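PDB 3F42: nucleoid-associated protein HP_0035 from Helicobacter pylori, which probably binds DNA as a homodimer and alters its conformation, and may contribute to nucleoid organization, DNA protection and the regulation of gene expression. Local coordinates for residues V42-L47 against S72-G77. Sequence-based numbering, arbitrary orientation.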
loop_
_atom_site.group_PDB
_atom_site.type_symbol
_atom_site.label_atom_id
_atom_site.label_comp_id
_atom_site.label_asym_id
_atom_site.label_seq_id
_atom_site.Cartn_x
_atom_site.Cartn_y
_atom_site.Cartn_z
ATOM N N VAL A 42 -26.687 -7.677 20.560
ATOM C CA VAL A 42 -26.226 -6.961 19.357
ATOM C C VAL A 42 -25.187 -7.804 18.647
ATOM O O VAL A 42 -24.425 -8.505 19.293
ATOM C CB VAL A 42 -25.681 -5.556 19.631
ATOM C CG1 VAL A 42 -26.786 -4.708 20.277
ATOM C CG2 VAL A 42 -24.428 -5.629 20.546
ATOM N N SER A 43 -25.208 -7.767 17.323
ATOM C CA SER A 43 -24.188 -8.478 16.544
ATOM C C SER A 43 -23.494 -7.516 15.586
ATOM O O SER A 43 -24.139 -6.795 14.821
ATOM C CB SER A 43 -24.812 -9.620 15.733
ATOM O OG SER A 43 -25.394 -10.560 16.612
ATOM N N PHE A 44 -22.171 -7.598 15.589
ATOM C CA PHE A 44 -21.341 -6.835 14.682
ATOM C C PHE A 44 -20.597 -7.769 13.766
ATOM O O PHE A 44 -20.209 -8.872 14.181
ATOM C CB PHE A 44 -20.284 -6.086 15.477
ATOM C CG PHE A 44 -20.834 -4.948 16.316
ATOM C CD1 PHE A 44 -20.985 -3.685 15.753
ATOM C CD2 PHE A 44 -21.179 -5.140 17.663
ATOM C CE1 PHE A 44 -21.470 -2.611 16.500
ATOM C CE2 PHE A 44 -21.668 -4.044 18.429
ATOM C CZ PHE A 44 -21.805 -2.786 17.827
ATOM N N ASN A 45 -20.313 -7.294 12.566
ATOM C CA ASN A 45 -19.275 -7.982 11.793
ATOM C C ASN A 45 -17.893 -7.428 12.149
ATOM O O ASN A 45 -17.764 -6.474 12.930
ATOM C CB ASN A 45 -19.597 -7.962 10.294
ATOM C CG ASN A 45 -19.475 -6.582 9.654
ATOM O OD1 ASN A 45 -18.799 -5.668 10.158
ATOM N ND2 ASN A 45 -20.155 -6.419 8.523
ATOM N N GLY A 46 -16.850 -8.032 11.584
ATOM C CA GLY A 46 -15.495 -7.674 11.943
ATOM C C GLY A 46 -15.023 -6.377 11.326
ATOM O O GLY A 46 -13.898 -5.934 11.594
ATOM N N LEU A 47 -15.883 -5.735 10.542
ATOM C CA LEU A 47 -15.619 -4.356 10.083
ATOM C C LEU A 47 -16.181 -3.371 11.096
ATOM O O LEU A 47 -15.947 -2.165 10.997
ATOM C CB LEU A 47 -16.284 -4.073 8.730
ATOM C CG LEU A 47 -15.909 -5.046 7.613
ATOM C CD1 LEU A 47 -16.596 -4.631 6.289
ATOM C CD2 LEU A 47 -14.405 -5.068 7.424
ATOM N N SER A 72 -24.660 -0.408 26.889
ATOM C CA SER A 72 -23.719 -1.350 27.448
ATOM C C SER A 72 -23.298 -2.404 26.393
ATOM O O SER A 72 -22.102 -2.605 26.158
ATOM C CB SER A 72 -24.375 -2.084 28.644
ATOM O OG SER A 72 -23.457 -2.995 29.181
ATOM N N ALA A 73 -24.289 -3.024 25.757
ATOM C CA ALA A 73 -23.996 -4.106 24.778
ATOM C C ALA A 73 -23.277 -3.535 23.571
ATOM O O ALA A 73 -22.311 -4.147 23.065
ATOM C CB ALA A 73 -25.264 -4.816 24.333
ATOM N N LEU A 74 -23.738 -2.367 23.117
ATOM C CA LEU A 74 -23.131 -1.753 21.917
ATOM C C LEU A 74 -21.692 -1.375 22.195
ATOM O O LEU A 74 -20.787 -1.684 21.389
ATOM C CB LEU A 74 -23.939 -0.554 21.468
ATOM C CG LEU A 74 -25.272 -0.955 20.822
ATOM C CD1 LEU A 74 -26.174 0.282 20.773
ATOM C CD2 LEU A 74 -25.085 -1.550 19.384
ATOM N N ASN A 75 -21.450 -0.710 23.326
ATOM C CA ASN A 75 -20.069 -0.351 23.641
ATOM C C ASN A 75 -19.145 -1.575 23.821
ATOM O O ASN A 75 -17.980 -1.540 23.398
ATOM C CB ASN A 75 -20.024 0.590 24.857
ATOM C CG ASN A 75 -20.156 2.035 24.466
ATOM O OD1 ASN A 75 -19.460 2.522 23.566
ATOM N ND2 ASN A 75 -21.022 2.745 25.145
ATOM N N ASP A 76 -19.666 -2.649 24.438
ATOM C CA ASP A 76 -18.890 -3.878 24.612
ATOM C C ASP A 76 -18.500 -4.406 23.222
ATOM O O ASP A 76 -17.357 -4.771 22.979
ATOM C CB ASP A 76 -19.704 -4.933 25.363
ATOM C CG ASP A 76 -19.728 -4.707 26.873
ATOM O OD1 ASP A 76 -19.065 -3.778 27.388
ATOM O OD2 ASP A 76 -20.421 -5.478 27.549
ATOM N N GLY A 77 -19.470 -4.420 22.311
ATOM C CA GLY A 77 -19.233 -4.877 20.933
ATOM C C GLY A 77 -18.258 -4.017 20.144
ATOM O O GLY A 77 -17.339 -4.565 19.507
#
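The ring of F44 meets helix 72-77 through its outer atoms: F44 CE2 comes within 3.6 Å of G77 CA, and F44 CZ, the far end of the ring, lies 3.8 Å from L74 CD2. The aromatic ring of Y78 also meets it, the two planes inclined at about 60°, while V81 and L50 pack against the same side chain. This is strand-on-helix packing in the YbaB/EbfC fold, in which the middle strand of a three-stranded antiparallel sheet packs against the long helix 63-93. The axes of strand 42-45 and helix 72-77 approach to 8.6 Å and point nearly the same way, 22° apart. At G77, which has no side chain, F44 CD2 and CE2 lie against CA and the carbonyl carbon, so this part of the ring packs directly on bare helix backbone. The CA-CB bond of F44 points to the helix, and chi1 of -70° sets CG anti to the carbonyl carbon of F44.

V42, two residues earlier, uses its two methyls on different helix residues. V42 CG1 reaches L74 CD2 at 3.7 Å, whereas V42 CG2 sits 3.6 Å from A73 O and 4.0 Å from A73 CB. The L74 side chain crosses both V42 and F44 at about a right angle, and one of its methyls, CD2, touches both. L74 also packs on L74 of the second subunit, which places this apolar cluster at a contact between subunits. No hydrogen bond joins the two segments; the five touching residues are all buried, and 231 Å² of surface is buried, both segments summed. A73 O, although in contact with a V42 methyl, has its polar need met within the helix, accepting from G77 N at 3.0 Å.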